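Local structure of lymphotactin (2NYZ) at residues Cys11-Thr15 and Val47-Pro51; Val21-Tyr27 and Ile38-Gly44. The protein acts as a secreted chemokine, probably attracting lymphocytes and supporting the build-up of dendritic cells in the thymic medulla. All blocks are in the same frame, centred on the assembly; numbering follows the deposited sequence.

In the fold
Lymphotactin illustrates how a chemokine joins its irregular amino-terminal part to a three-stranded antiparallel sheet. Contact 1 ties the loop Cys11-Thr15 to the edge strand 46-49, while contact 2 pairs the other edge strand, 24-28, with the central strand 37-41. Their centres lie about 13 Å apart, and the central strand bridges them: Val47 O is probably hydrogen-bonded to Phe39 N at 2.7 Å, the methyl CB of Ala49 packs on Phe39 CE2 at 3.6 Å, and Cys11 SG rests 3.8 Å from Ile38 CG1. Both contacts also have residues within reach of a chain of another protein in the assembly, contact 1 with more of them.

Contact 1: Cys11-Thr15 and Val47-Pro51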
ATOM      1  N   CYS D  11      -7.072 -17.288  27.688  1.00 54.28           N
ATOM      2  CA  CYS D  11      -6.682 -17.308  26.288  1.00 53.08           C
ATOM      3  C   CYS D  11      -7.295 -16.084  25.640  1.00 53.52           C
ATOM      4  O   CYS D  11      -8.464 -15.778  25.847  1.00 55.69           O
ATOM      5  CB  CYS D  11      -7.201 -18.556  25.579  1.00 53.32           C
ATOM      6  SG  CYS D  11      -6.394 -20.137  26.000  1.00 66.13           S
ATOM      7  N   VAL D  12      -6.501 -15.373  24.859  1.00 52.61           N
ATOM      8  CA  VAL D  12      -6.989 -14.187  24.193  1.00 48.19           C
ATOM      9  C   VAL D  12      -7.278 -14.520  22.744  1.00 47.40           C
ATOM     10  O   VAL D  12      -8.226 -14.010  22.163  1.00 48.52           O
ATOM     11  CB  VAL D  12      -5.953 -13.073  24.273  1.00 46.88           C
ATOM     12  CG1 VAL D  12      -6.438 -11.854  23.523  1.00 41.87           C
ATOM     13  CG2 VAL D  12      -5.682 -12.748  25.731  1.00 40.10           C
ATOM     14  N   SER D  13      -6.458 -15.393  22.172  1.00 45.85           N
ATOM     15  CA  SER D  13      -6.622 -15.808  20.787  1.00 47.57           C
ATOM     16  C   SER D  13      -6.570 -17.330  20.671  1.00 49.07           C
ATOM     17  O   SER D  13      -5.852 -18.002  21.417  1.00 49.24           O
ATOM     18  CB  SER D  13      -5.530 -15.191  19.908  1.00 48.99           C
ATOM     19  OG  SER D  13      -5.722 -13.799  19.726  1.00 51.23           O
ATOM     20  N   LEU D  14      -7.339 -17.874  19.736  1.00 47.62           N
ATOM     21  CA  LEU D  14      -7.365 -19.312  19.534  1.00 47.51           C
ATOM     22  C   LEU D  14      -6.536 -19.636  18.304  1.00 46.42           C
ATOM     23  O   LEU D  14      -6.566 -18.898  17.317  1.00 47.13           O
ATOM     24  CB  LEU D  14      -8.810 -19.792  19.367  1.00 50.91           C
ATOM     25  CG  LEU D  14      -9.753 -19.528  20.553  1.00 50.40           C
ATOM     26  CD1 LEU D  14     -11.126 -20.108  20.255  1.00 50.74           C
ATOM     27  CD2 LEU D  14      -9.189 -20.151  21.824  1.00 49.60           C
ATOM     28  N   THR D  15      -5.779 -20.726  18.367  1.00 43.56           N
ATOM     29  CA  THR D  15      -4.940 -21.091  17.244  1.00 43.37           C
ATOM     30  C   THR D  15      -5.781 -21.242  16.008  1.00 43.13           C
ATOM     31  O   THR D  15      -6.965 -21.523  16.091  1.00 42.70           O
ATOM     32  CB  THR D  15      -4.221 -22.407  17.457  1.00 45.62           C
ATOM     33  OG1 THR D  15      -3.296 -22.609  16.380  1.00 44.66           O
ATOM     34  CG2 THR D  15      -5.222 -23.552  17.477  1.00 42.03           C
ATOM     35  N   VAL D  47      -1.197 -24.361  23.441  1.00 42.80           N
ATOM     36  CA  VAL D  47      -1.996 -23.721  22.418  1.00 43.12           C
ATOM     37  C   VAL D  47      -3.475 -23.824  22.766  1.00 43.16           C
ATOM     38  O   VAL D  47      -3.958 -24.861  23.214  1.00 43.20           O
ATOM     39  CB  VAL D  47      -1.747 -24.337  21.012  1.00 45.68           C
ATOM     40  CG1 VAL D  47      -0.366 -24.990  20.962  1.00 43.24           C
ATOM     41  CG2 VAL D  47      -2.848 -25.324  20.655  1.00 51.66           C
ATOM     42  N   CYS D  48      -4.176 -22.721  22.567  1.00 44.93           N
ATOM     43  CA  CYS D  48      -5.595 -22.641  22.829  1.00 47.81           C
ATOM     44  C   CYS D  48      -6.295 -23.027  21.541  1.00 49.53           C
ATOM     45  O   CYS D  48      -5.808 -22.729  20.449  1.00 48.17           O
ATOM     46  CB  CYS D  48      -5.986 -21.213  23.189  1.00 52.28           C
ATOM     47  SG  CYS D  48      -5.026 -20.422  24.523  1.00 60.11           S
ATOM     48  N   ALA D  49      -7.442 -23.681  21.668  1.00 51.17           N
ATOM     49  CA  ALA D  49      -8.205 -24.103  20.505  1.00 49.32           C
ATOM     50  C   ALA D  49      -9.691 -23.962  20.779  1.00 51.03           C
ATOM     51  O   ALA D  49     -10.123 -23.898  21.932  1.00 52.47           O
ATOM     52  CB  ALA D  49      -7.872 -25.543  20.168  1.00 40.52           C
ATOM     53  N   ASP D  50     -10.468 -23.906  19.707  1.00 53.93           N
ATOM     54  CA  ASP D  50     -11.917 -23.801  19.804  1.00 56.73           C
ATOM     55  C   ASP D  50     -12.469 -25.149  20.290  1.00 58.13           C
ATOM     56  O   ASP D  50     -12.220 -26.187  19.673  1.00 55.57           O
ATOM     57  CB  ASP D  50     -12.493 -23.464  18.424  1.00 59.54           C
ATOM     58  CG  ASP D  50     -13.995 -23.322  18.438  1.00 64.95           C
ATOM     59  OD1 ASP D  50     -14.599 -23.264  17.344  1.00 74.08           O
ATOM     60  OD2 ASP D  50     -14.573 -23.264  19.543  1.00 69.67           O
ATOM     61  N   PRO D  51     -13.213 -25.158  21.410  1.00 61.16           N
ATOM     62  CA  PRO D  51     -13.772 -26.416  21.925  1.00 62.98           C
ATOM     63  C   PRO D  51     -14.908 -26.901  21.033  1.00 64.99           C
ATOM     64  O   PRO D  51     -15.384 -28.025  21.166  1.00 63.77           O
ATOM     65  CB  PRO D  51     -14.270 -26.038  23.319  1.00 63.25           C
ATOM     66  CG  PRO D  51     -13.478 -24.797  23.662  1.00 62.69           C
ATOM     67  CD  PRO D  51     -13.449 -24.060  22.360  1.00 59.98           C
TER
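The disulfide between Cys11 and Cys48 joins the amino-terminal loop of the chemokine fold to the edge strand 46-49, and it is the single bridge of a C chemokine, where most chemokines have two. Cys11 SG and Cys48 SG are bonded at 2.0 Å with a chi3 of -85°, close to the preferred right angle. Each sulfur lies anti to its own carbonyl carbon, and with both CA-CB bonds directed at the opposite segment the bridge spans the gap directly.

Beyond the disulfide the loop swings out through Val12 and Ser13 and returns to the strand at Thr15. There the backbone Thr15 N donates to Cys48 O at 2.9 Å, a nearly straight bond (166° at the hydrogen) that reaches the oxygen from above the carbonyl plane. Cys48 is thus held twice, by sulfur and by carbonyl. Leu14 lies alongside, its forked end laid against the strand: CD2 lies 3.6 Å from Cys48 CB, next to the bridge, while CD1 points the other way, along the strand, to Asp50 CA at 3.8 Å. An alanine here would remove both methyl branches and would probably leave Cys48 CB and the backbone at Asp50 without their apolar cover on the loop side. Farther along, the methyl Thr15 CG2 faces Val47 CG2 and Ala49 CB, each at 4.3 Å, whereas its hydroxyl OG1 turns to the backbone N of Gln17.

The strand is bound on its inner side to strand 37-41, where Ala49 shares backbone hydrogen bonds with Val37. Helix 54-64 packs against the same region, Trp55 meeting both Thr15 and Ala49, and a chain of another protein makes backbone hydrogen bonds with Cys48.

Contact 2: Val21-Tyr27 and Ile38-Gly44; sequences VSRIKTY and IFITKRG
A classic beta bulge interrupts the antiparallel pairing of strands 24-28 and 37-41, with Lys25 and Thr26 both facing Ile40. Lys25 N donates to Ile40 O at 2.9 Å, and Ile40 N returns a bond to Thr26 O at 3.2 Å, so the extra residue is taken up between the two. Before the bulge the register is one residue different, Ile24 pairing with Thr41, and Lys42 N bonds Arg23 O at 2.7 Å.

Two lysines reach across to main-chain oxygens. The Lys42 chain runs extended until a bend at chi4 (67°) turns its ammonium onto Ile24 O, 2.8 Å from NZ. Lys25, kinked instead at chi3 (59°), brings NZ to Lys42 O at 3.0 Å from above the carbonyl plane, in the type I turn Thr41-Gly44.

On the buried side Ile24 lies aslant to Phe39: its CG2 is 3.7 Å from Phe39 CD1, while its CD1 sits against Phe39 CB and CG. Tyr27 CB comes within 3.9 Å of Phe39 CD1. Phe39 also meets Val56 and Val59 of helix 54-64, Ile24 meets Met63, and Tyr27 OH bonds Asp64. On the opposite face Thr26 OG1 lies against Ile40 CD1. An antiparallel sheet carrying the carboxy-terminal helix across one face is characteristic of the chemokine fold; the bulge is a feature of this pair.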
ATOM      1  N   VAL D  21      -2.732 -34.876  17.153  1.00 53.96           N
ATOM      2  CA  VAL D  21      -2.902 -35.537  18.441  1.00 55.60           C
ATOM      3  C   VAL D  21      -1.538 -36.121  18.806  1.00 55.43           C
ATOM      4  O   VAL D  21      -1.182 -36.239  19.983  1.00 52.55           O
ATOM      5  CB  VAL D  21      -3.975 -36.664  18.348  1.00 56.98           C
ATOM      6  CG1 VAL D  21      -3.624 -37.624  17.220  1.00 58.66           C
ATOM      7  CG2 VAL D  21      -4.086 -37.400  19.672  1.00 52.58           C
ATOM      8  N   SER D  22      -0.772 -36.451  17.770  1.00 55.33           N
ATOM      9  CA  SER D  22       0.560 -37.013  17.927  1.00 58.59           C
ATOM     10  C   SER D  22       1.568 -35.978  18.424  1.00 61.31           C
ATOM     11  O   SER D  22       2.776 -36.174  18.308  1.00 63.37           O
ATOM     12  CB  SER D  22       1.039 -37.568  16.593  1.00 60.32           C
ATOM     13  OG  SER D  22       1.109 -36.538  15.625  1.00 66.72           O
ATOM     14  N   ARG D  23       1.077 -34.874  18.972  1.00 62.54           N
ATOM     15  CA  ARG D  23       1.955 -33.825  19.473  1.00 60.64           C
ATOM     16  C   ARG D  23       1.458 -33.327  20.813  1.00 59.56           C
ATOM     17  O   ARG D  23       2.181 -32.637  21.530  1.00 59.88           O
ATOM     18  CB  ARG D  23       2.013 -32.650  18.489  1.00 61.54           C
ATOM     19  CG  ARG D  23       2.891 -32.881  17.270  1.00 60.01           C
ATOM     20  CD  ARG D  23       4.344 -33.021  17.673  1.00 65.27           C
ATOM     21  NE  ARG D  23       5.218 -33.170  16.514  1.00 73.22           N
ATOM     22  CZ  ARG D  23       5.339 -34.284  15.802  1.00 79.73           C
ATOM     23  NH1 ARG D  23       4.644 -35.366  16.128  1.00 86.39           N
ATOM     24  NH2 ARG D  23       6.152 -34.318  14.756  1.00 83.75           N
ATOM     25  N   ILE D  24       0.219 -33.673  21.149  1.00 57.74           N
ATOM     26  CA  ILE D  24      -0.362 -33.242  22.409  1.00 54.89           C
ATOM     27  C   ILE D  24       0.061 -34.173  23.539  1.00 58.63           C
ATOM     28  O   ILE D  24       0.379 -35.339  23.311  1.00 61.53           O
ATOM     29  CB  ILE D  24      -1.889 -33.242  22.355  1.00 48.02           C
ATOM     30  CG1 ILE D  24      -2.382 -32.806  20.971  1.00 42.35           C
ATOM     31  CG2 ILE D  24      -2.426 -32.326  23.426  1.00 48.24           C
ATOM     32  CD1 ILE D  24      -2.092 -31.398  20.625  1.00 42.94           C
ATOM     33  N   LYS D  25       0.066 -33.648  24.758  1.00 59.89           N
ATOM     34  CA  LYS D  25       0.441 -34.425  25.927  1.00 60.85           C
ATOM     35  C   LYS D  25      -0.767 -34.472  26.844  1.00 61.67           C
ATOM     36  O   LYS D  25      -1.181 -35.537  27.287  1.00 65.59           O
ATOM     37  CB  LYS D  25       1.634 -33.770  26.633  1.00 64.71           C
ATOM     38  CG  LYS D  25       2.086 -34.451  27.927  1.00 71.77           C
ATOM     39  CD  LYS D  25       3.555 -34.144  28.254  1.00 73.67           C
ATOM     40  CE  LYS D  25       3.822 -32.652  28.404  1.00 74.08           C
ATOM     41  NZ  LYS D  25       5.286 -32.355  28.422  1.00 72.13           N
ATOM     42  N   THR D  26      -1.346 -33.309  27.108  1.00 59.63           N
ATOM     43  CA  THR D  26      -2.509 -33.219  27.974  1.00 59.58           C
ATOM     44  C   THR D  26      -3.396 -32.095  27.484  1.00 59.04           C
ATOM     45  O   THR D  26      -3.188 -31.566  26.397  1.00 58.78           O
ATOM     46  CB  THR D  26      -2.100 -32.921  29.433  1.00 61.92           C
ATOM     47  OG1 THR D  26      -1.257 -31.761  29.472  1.00 63.07           O
ATOM     48  CG2 THR D  26      -1.357 -34.101  30.033  1.00 65.38           C
ATOM     49  N   TYR D  27      -4.386 -31.733  28.287  1.00 59.08           N
ATOM     50  CA  TYR D  27      -5.281 -30.653  27.924  1.00 62.76           C
ATOM     51  C   TYR D  27      -6.198 -30.302  29.089  1.00 63.43           C
ATOM     52  O   TYR D  27      -6.311 -31.058  30.056  1.00 61.74           O
ATOM     53  CB  TYR D  27      -6.093 -31.026  26.669  1.00 65.34           C
ATOM     54  CG  TYR D  27      -7.323 -31.883  26.903  1.00 67.97           C
ATOM     55  CD1 TYR D  27      -8.560 -31.297  27.188  1.00 69.13           C
ATOM     56  CD2 TYR D  27      -7.254 -33.273  26.833  1.00 70.44           C
ATOM     57  CE1 TYR D  27      -9.698 -32.073  27.397  1.00 73.49           C
ATOM     58  CE2 TYR D  27      -8.387 -34.062  27.040  1.00 77.21           C
ATOM     59  CZ  TYR D  27      -9.607 -33.455  27.322  1.00 78.19           C
ATOM     60  OH  TYR D  27     -10.736 -34.224  27.530  1.00 77.87           O
ATOM     61  N   ILE D  38      -7.122 -25.854  26.060  1.00 49.97           N
ATOM     62  CA  ILE D  38      -5.710 -25.522  26.028  1.00 47.77           C
ATOM     63  C   ILE D  38      -4.883 -26.788  25.906  1.00 47.39           C
ATOM     64  O   ILE D  38      -4.713 -27.526  26.880  1.00 50.19           O
ATOM     65  CB  ILE D  38      -5.262 -24.776  27.302  1.00 48.16           C
ATOM     66  CG1 ILE D  38      -6.173 -23.574  27.563  1.00 52.08           C
ATOM     67  CG2 ILE D  38      -3.832 -24.285  27.127  1.00 36.47           C
ATOM     68  CD1 ILE D  38      -5.903 -22.881  28.897  1.00 49.66           C
ATOM     69  N   PHE D  39      -4.376 -27.053  24.709  1.00 44.48           N
ATOM     70  CA  PHE D  39      -3.548 -28.233  24.509  1.00 45.07           C
ATOM     71  C   PHE D  39      -2.132 -27.938  25.007  1.00 47.03           C
ATOM     72  O   PHE D  39      -1.657 -26.805  24.926  1.00 48.78           O
ATOM     73  CB  PHE D  39      -3.499 -28.607  23.026  1.00 40.31           C
ATOM     74  CG  PHE D  39      -4.807 -29.075  22.473  1.00 41.57           C
ATOM     75  CD1 PHE D  39      -5.393 -30.249  22.935  1.00 44.22           C
ATOM     76  CD2 PHE D  39      -5.449 -28.357  21.476  1.00 41.16           C
ATOM     77  CE1 PHE D  39      -6.597 -30.701  22.407  1.00 45.21           C
ATOM     78  CE2 PHE D  39      -6.651 -28.799  20.942  1.00 43.82           C
ATOM     79  CZ  PHE D  39      -7.228 -29.973  21.406  1.00 45.36           C
ATOM     80  N   ILE D  40      -1.464 -28.951  25.538  1.00 47.38           N
ATOM     81  CA  ILE D  40      -0.099 -28.787  26.006  1.00 50.82           C
ATOM     82  C   ILE D  40       0.751 -29.749  25.190  1.00 53.40           C
ATOM     83  O   ILE D  40       0.739 -30.946  25.453  1.00 57.61           O
ATOM     84  CB  ILE D  40       0.027 -29.144  27.486  1.00 53.71           C
ATOM     85  CG1 ILE D  40      -0.876 -28.220  28.316  1.00 63.82           C
ATOM     86  CG2 ILE D  40       1.474 -29.024  27.921  1.00 52.33           C
ATOM     87  CD1 ILE D  40      -0.851 -28.497  29.818  1.00 66.99           C
ATOM     88  N   THR D  41       1.471 -29.234  24.198  1.00 53.91           N
ATOM     89  CA  THR D  41       2.301 -30.080  23.349  1.00 53.65           C
ATOM     90  C   THR D  41       3.276 -30.889  24.190  1.00 56.99           C
ATOM     91  O   THR D  41       3.570 -30.538  25.335  1.00 57.05           O
ATOM     92  CB  THR D  41       3.102 -29.259  22.321  1.00 51.44           C
ATOM     93  OG1 THR D  41       4.228 -28.651  22.963  1.00 51.56           O
ATOM     94  CG2 THR D  41       2.218 -28.182  21.705  1.00 47.26           C
ATOM     95  N   LYS D  42       3.784 -31.968  23.610  1.00 58.71           N
ATOM     96  CA  LYS D  42       4.697 -32.846  24.314  1.00 60.67           C
ATOM     97  C   LYS D  42       5.950 -32.176  24.850  1.00 60.73           C
ATOM     98  O   LYS D  42       6.601 -32.731  25.733  1.00 62.46           O
ATOM     99  CB  LYS D  42       5.063 -34.042  23.431  1.00 66.22           C
ATOM    100  CG  LYS D  42       3.903 -35.029  23.234  1.00 69.32           C
ATOM    101  CD  LYS D  42       4.298 -36.216  22.366  1.00 71.98           C
ATOM    102  CE  LYS D  42       3.149 -37.206  22.225  1.00 78.04           C
ATOM    103  NZ  LYS D  42       1.992 -36.657  21.459  1.00 80.45           N
ATOM    104  N   ARG D  43       6.296 -30.993  24.347  1.00 60.00           N
ATOM    105  CA  ARG D  43       7.485 -30.325  24.867  1.00 59.40           C
ATOM    106  C   ARG D  43       7.172 -29.112  25.749  1.00 56.85           C
ATOM    107  O   ARG D  43       8.080 -28.379  26.147  1.00 56.68           O
ATOM    108  CB  ARG D  43       8.454 -29.916  23.745  1.00 62.14           C
ATOM    109  CG  ARG D  43       9.902 -29.771  24.259  1.00 67.76           C
ATOM    110  CD  ARG D  43      10.890 -29.181  23.254  1.00 74.03           C
ATOM    111  NE  ARG D  43      11.167 -30.049  22.111  1.00 82.13           N
ATOM    112  CZ  ARG D  43      10.372 -30.178  21.050  1.00 89.28           C
ATOM    113  NH1 ARG D  43       9.239 -29.493  20.978  1.00 93.66           N
ATOM    114  NH2 ARG D  43      10.713 -30.985  20.051  1.00 92.14           N
ATOM    115  N   GLY D  44       5.894 -28.887  26.049  1.00 52.59           N
ATOM    116  CA  GLY D  44       5.558 -27.780  26.927  1.00 48.38           C
ATOM    117  C   GLY D  44       4.797 -26.566  26.422  1.00 45.51           C
ATOM    118  O   GLY D  44       4.411 -25.724  27.236  1.00 45.15           O
TER